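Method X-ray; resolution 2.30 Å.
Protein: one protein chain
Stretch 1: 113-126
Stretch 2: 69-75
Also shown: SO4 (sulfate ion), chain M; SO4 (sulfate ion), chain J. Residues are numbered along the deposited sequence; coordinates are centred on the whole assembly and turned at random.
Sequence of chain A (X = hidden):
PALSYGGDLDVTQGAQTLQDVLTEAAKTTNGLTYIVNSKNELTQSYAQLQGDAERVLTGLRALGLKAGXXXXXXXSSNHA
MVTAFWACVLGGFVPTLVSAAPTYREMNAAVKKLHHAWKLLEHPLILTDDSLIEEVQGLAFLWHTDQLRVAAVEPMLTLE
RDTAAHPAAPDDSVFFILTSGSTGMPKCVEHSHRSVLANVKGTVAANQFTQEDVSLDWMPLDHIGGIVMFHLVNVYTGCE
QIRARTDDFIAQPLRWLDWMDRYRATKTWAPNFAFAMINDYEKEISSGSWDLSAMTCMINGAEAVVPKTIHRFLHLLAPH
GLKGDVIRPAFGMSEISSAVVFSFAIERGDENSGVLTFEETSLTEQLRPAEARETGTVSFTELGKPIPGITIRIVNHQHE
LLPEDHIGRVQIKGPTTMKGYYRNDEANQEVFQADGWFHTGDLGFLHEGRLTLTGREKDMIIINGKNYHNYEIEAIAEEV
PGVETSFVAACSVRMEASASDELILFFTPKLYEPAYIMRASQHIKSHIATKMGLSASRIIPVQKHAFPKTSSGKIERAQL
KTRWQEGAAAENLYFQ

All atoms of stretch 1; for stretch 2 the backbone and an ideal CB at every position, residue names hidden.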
# COMPACT_ATOMS: atom_id res chain seq x y z
N LYS A 113 2.22 -13.13 3.78
CA LYS A 113 1.29 -12.40 4.63
C LYS A 113 1.12 -13.08 5.99
O LYS A 113 1.06 -12.40 7.02
CB LYS A 113 -0.06 -12.26 3.92
CG LYS A 113 0.03 -11.57 2.57
CD LYS A 113 -1.34 -11.34 1.94
CE LYS A 113 -1.22 -10.53 0.66
NZ LYS A 113 -2.54 -10.02 0.19
N LEU A 114 1.03 -14.41 6.01
CA LEU A 114 0.93 -15.12 7.28
C LEU A 114 2.14 -14.82 8.15
O LEU A 114 2.01 -14.59 9.36
CB LEU A 114 0.79 -16.62 7.05
CG LEU A 114 -0.49 -17.08 6.33
CD1 LEU A 114 -0.43 -18.57 6.03
CD2 LEU A 114 -1.72 -16.74 7.15
N HIS A 115 3.34 -14.82 7.56
CA HIS A 115 4.54 -14.55 8.32
C HIS A 115 4.50 -13.15 8.94
O HIS A 115 4.92 -12.95 10.08
CB HIS A 115 5.78 -14.68 7.44
CG HIS A 115 7.06 -14.34 8.14
ND1 HIS A 115 7.54 -13.05 8.22
CD2 HIS A 115 7.95 -15.12 8.79
CE1 HIS A 115 8.68 -13.05 8.90
NE2 HIS A 115 8.95 -14.30 9.25
N HIS A 116 4.00 -12.17 8.18
CA HIS A 116 3.93 -10.81 8.70
C HIS A 116 3.06 -10.75 9.95
O HIS A 116 3.51 -10.30 11.01
CB HIS A 116 3.38 -9.86 7.63
CG HIS A 116 3.11 -8.48 8.13
ND1 HIS A 116 4.09 -7.50 8.19
CD2 HIS A 116 1.98 -7.91 8.62
CE1 HIS A 116 3.57 -6.39 8.68
NE2 HIS A 116 2.29 -6.62 8.95
N ALA A 117 1.81 -11.21 9.84
CA ALA A 117 0.92 -11.20 11.00
C ALA A 117 1.49 -12.04 12.14
O ALA A 117 1.42 -11.65 13.31
CB ALA A 117 -0.46 -11.72 10.60
N TRP A 118 2.04 -13.22 11.81
CA TRP A 118 2.59 -14.08 12.84
C TRP A 118 3.69 -13.36 13.62
O TRP A 118 3.73 -13.40 14.85
CB TRP A 118 3.12 -15.36 12.20
CG TRP A 118 3.88 -16.27 13.10
CD1 TRP A 118 3.37 -17.15 14.01
CD2 TRP A 118 5.30 -16.42 13.14
NE1 TRP A 118 4.39 -17.82 14.64
CE2 TRP A 118 5.59 -17.40 14.12
CE3 TRP A 118 6.37 -15.83 12.46
CZ2 TRP A 118 6.89 -17.79 14.43
CZ3 TRP A 118 7.66 -16.21 12.77
CH2 TRP A 118 7.91 -17.19 13.75
N LYS A 119 4.59 -12.69 12.90
CA LYS A 119 5.65 -11.93 13.55
C LYS A 119 5.10 -10.71 14.29
O LYS A 119 5.60 -10.36 15.37
CB LYS A 119 6.69 -11.50 12.51
CG LYS A 119 7.90 -10.79 13.08
CD LYS A 119 8.97 -10.55 12.01
CE LYS A 119 10.18 -9.81 12.57
NZ LYS A 119 11.24 -9.59 11.54
N LEU A 120 4.09 -10.06 13.73
CA LEU A 120 3.50 -8.91 14.40
C LEU A 120 2.90 -9.30 15.74
O LEU A 120 2.92 -8.51 16.69
CB LEU A 120 2.43 -8.27 13.52
CG LEU A 120 1.91 -6.91 13.99
CD1 LEU A 120 3.04 -5.89 14.03
CD2 LEU A 120 0.77 -6.42 13.09
N LEU A 121 2.37 -10.52 15.84
CA LEU A 121 1.77 -11.03 17.07
C LEU A 121 2.78 -11.72 17.97
O LEU A 121 2.38 -12.42 18.91
CB LEU A 121 0.63 -11.99 16.71
CG LEU A 121 -0.55 -11.33 16.00
CD1 LEU A 121 -1.39 -12.36 15.27
CD2 LEU A 121 -1.41 -10.57 17.00
N GLU A 122 4.07 -11.56 17.71
CA GLU A 122 5.13 -12.12 18.55
C GLU A 122 5.02 -13.65 18.63
O GLU A 122 4.97 -14.24 19.71
CB GLU A 122 5.11 -11.49 19.94
CG GLU A 122 5.49 -10.01 19.94
CD GLU A 122 5.48 -9.40 21.33
OE1 GLU A 122 4.86 -9.99 22.24
OE2 GLU A 122 6.10 -8.33 21.52
N HIS A 123 4.99 -14.29 17.46
CA HIS A 123 5.12 -15.73 17.36
C HIS A 123 4.08 -16.46 18.19
O HIS A 123 4.43 -17.20 19.12
CB HIS A 123 6.52 -16.16 17.80
CG HIS A 123 7.63 -15.36 17.18
ND1 HIS A 123 7.57 -14.90 15.88
CD2 HIS A 123 8.81 -14.94 17.68
CE1 HIS A 123 8.68 -14.23 15.61
NE2 HIS A 123 9.45 -14.24 16.68
N PRO A 124 2.80 -16.27 17.91
CA PRO A 124 1.76 -16.99 18.66
C PRO A 124 1.66 -18.44 18.23
O PRO A 124 2.02 -18.83 17.12
CB PRO A 124 0.48 -16.23 18.31
CG PRO A 124 0.74 -15.68 16.94
CD PRO A 124 2.22 -15.38 16.89
N LEU A 125 1.14 -19.26 19.15
CA LEU A 125 0.85 -20.64 18.82
C LEU A 125 -0.08 -20.68 17.61
O LEU A 125 -1.09 -19.98 17.57
CB LEU A 125 0.20 -21.35 20.01
CG LEU A 125 -0.42 -22.72 19.73
CD1 LEU A 125 0.66 -23.74 19.40
CD2 LEU A 125 -1.26 -23.19 20.91
N ILE A 126 0.26 -21.51 16.64
CA ILE A 126 -0.61 -21.75 15.50
C ILE A 126 -1.47 -22.96 15.80
O ILE A 126 -0.97 -24.03 16.17
CB ILE A 126 0.21 -21.95 14.21
CG1 ILE A 126 1.09 -20.73 13.94
CG2 ILE A 126 -0.73 -22.21 13.04
CD1 ILE A 126 2.03 -20.88 12.75
N UNK A 69 -3.33 -13.77 25.41
CA UNK A 69 -2.42 -14.26 24.39
C UNK A 69 -3.16 -14.40 23.06
O UNK A 69 -4.33 -14.82 23.04
CB UNK A 69 -1.80 -15.60 24.81
N UNK A 70 -2.54 -14.06 21.94
CA UNK A 70 -3.14 -14.36 20.64
C UNK A 70 -2.92 -15.81 20.25
O UNK A 70 -1.99 -16.48 20.70
CB UNK A 70 -2.57 -13.44 19.56
N UNK A 71 -3.81 -16.29 19.39
CA UNK A 71 -3.75 -17.65 18.85
C UNK A 71 -3.99 -17.57 17.35
O UNK A 71 -4.99 -16.99 16.91
CB UNK A 71 -4.77 -18.57 19.52
N UNK A 72 -3.09 -18.16 16.58
CA UNK A 72 -3.10 -18.04 15.13
C UNK A 72 -3.86 -19.22 14.54
O UNK A 72 -3.39 -20.36 14.58
CB UNK A 72 -1.68 -17.97 14.57
N UNK A 73 -5.04 -18.94 13.97
CA UNK A 73 -5.88 -19.99 13.42
C UNK A 73 -5.48 -20.32 11.99
O UNK A 73 -5.33 -19.42 11.15
CB UNK A 73 -7.35 -19.58 13.47
N UNK A 74 -5.32 -21.62 11.70
CA UNK A 74 -5.00 -22.13 10.36
C UNK A 74 -5.80 -23.42 10.20
O UNK A 74 -5.29 -24.51 10.46
CB UNK A 74 -3.50 -22.37 10.17
N UNK A 75 -7.05 -23.28 9.76
CA UNK A 75 -8.00 -24.38 9.75
C UNK A 75 -8.53 -24.65 8.35
O UNK A 75 -8.70 -23.72 7.55
CB UNK A 75 -9.16 -24.08 10.70
S SO4 M . 7.71 -9.43 7.50
O1 SO4 M . 6.89 -8.40 8.07
O2 SO4 M . 8.52 -8.88 6.46
O3 SO4 M . 8.55 -9.98 8.52
O4 SO4 M . 6.88 -10.46 6.95
S SO4 J . 11.63 -13.77 12.11
O1 SO4 J . 12.93 -13.87 12.74
O2 SO4 J . 11.64 -12.63 11.22
O3 SO4 J . 11.36 -14.96 11.35
O4 SO4 J . 10.62 -13.61 13.14

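Position 69 lies before the strand, and its CA-to-CB bond points sideways, with nothing of 113-126 within 5.5 Å of the ideal CB. Stretch 1 sets no requirement here, and almost any residue would suit. The deposited residue is Asp69, whose carboxylate is hydrogen-bonded elsewhere in the structure.

At position 70 the CB points toward stretch 1, and its ideal position is 4.0 Å from Leu121 CD2 and 4.3 Å from Pro124 CB. These offer an apolar surface with little depth, suited to a compact aliphatic side chain; phi of -80° also admits proline. Pro70 occupies it, its CB 4.0 Å from Leu121 CD2 and its CG 4.0 Å from Pro124 CB. Its carbonyl joins the two stretches indirectly: one water O donates to Pro70 O at 2.6 Å and accepts from Leu125 N at 2.9 Å.

Position 71 has extended angles (-134/127), and its CB projects to the same sheet face as the side chain of Leu125. The nearest stretch 1 atom to the ideal CB is Leu125 O, at 4.4 Å, so the contact is mostly with backbone. A beta-branched or other apolar residue would suit the extended backbone. Val71 is found, with chi1 at t.

Position 72 is the most demanding. Its CB turns to the face carrying Ile126, with the ideal CB 4.0 Å from Ile126 CG1 and 4.1 Å from Pro124 CG. Beyond lies an apolar hollow lined by Leu114, Ala117 and Leu121, long enough for an aromatic ring or a large aliphatic chain. Phe72 fills it. Its ring edge meets Leu114, with CZ 3.8 Å from Leu114 CD2, Ala117, with CE1 3.9 Å from Ala117 CB, and Leu121, with CD1 4.2 Å from Leu121 CD1. The backbone fixes the parallel pairing with Ile126: Phe72 N donates to Leu125 O at 2.9 Å and nearly straight (169°), while Ile126 CA makes a CA-H...O contact with Phe72 O at 3.2 Å.

Position 73 points away, so stretch 1 leaves its identity open. Phe73 is deposited.

At position 74 the CB again points toward stretch 1, its ideal position 4.0 Å from Ile126 CG2. The visible neighbours are aliphatic, favouring a side chain with a methylene stem, whether apolar or polar at its tip. Gln74 packs its CG 3.8 Å from Ile126 CG2, and its OE1 comes within 3.2 Å of Leu114 CD1. Its NE2 turns back to donate to Phe73 O at 3.0 Å.

Position 75 is beyond reach of stretch 1; Phe75 is deposited.

Stretch 2 69-75: DPVFFQF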
# COMPACT_ATOMS: atom_id res chain seq x y z
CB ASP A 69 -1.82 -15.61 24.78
CG ASP A 69 -0.84 -15.50 25.93
OD1 ASP A 69 -0.52 -14.36 26.34
OD2 ASP A 69 -0.39 -16.55 26.43
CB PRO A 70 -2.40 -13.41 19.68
CG PRO A 70 -1.08 -13.20 20.33
CD PRO A 70 -1.31 -13.25 21.81
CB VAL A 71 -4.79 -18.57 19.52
CG1 VAL A 71 -4.67 -19.98 18.96
CG2 VAL A 71 -4.61 -18.56 21.02
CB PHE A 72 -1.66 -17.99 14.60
CG PHE A 72 -1.53 -17.31 13.28
CD1 PHE A 72 -1.20 -15.96 13.21
CD2 PHE A 72 -1.71 -18.01 12.09
CE1 PHE A 72 -1.07 -15.33 12.00
CE2 PHE A 72 -1.58 -17.37 10.87
CZ PHE A 72 -1.25 -16.03 10.82
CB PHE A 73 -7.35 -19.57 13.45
CG PHE A 73 -8.00 -19.71 14.81
CD1 PHE A 73 -7.24 -19.72 15.96
CD2 PHE A 73 -9.38 -19.83 14.91
CE1 PHE A 73 -7.84 -19.85 17.20
CE2 PHE A 73 -9.98 -19.96 16.15
CZ PHE A 73 -9.21 -19.97 17.29
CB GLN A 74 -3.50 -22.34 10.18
CG GLN A 74 -2.72 -21.06 9.98
CD GLN A 74 -2.96 -20.45 8.61
OE1 GLN A 74 -2.22 -20.71 7.67
NE2 GLN A 74 -4.00 -19.64 8.50
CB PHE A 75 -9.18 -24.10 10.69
CG PHE A 75 -8.82 -24.19 12.14
CD1 PHE A 75 -8.67 -25.42 12.76
CD2 PHE A 75 -8.64 -23.04 12.88
CE1 PHE A 75 -8.33 -25.50 14.09
CE2 PHE A 75 -8.30 -23.11 14.22
CZ PHE A 75 -8.15 -24.34 14.83
O HOH W 1 0.12 -17.80 21.49
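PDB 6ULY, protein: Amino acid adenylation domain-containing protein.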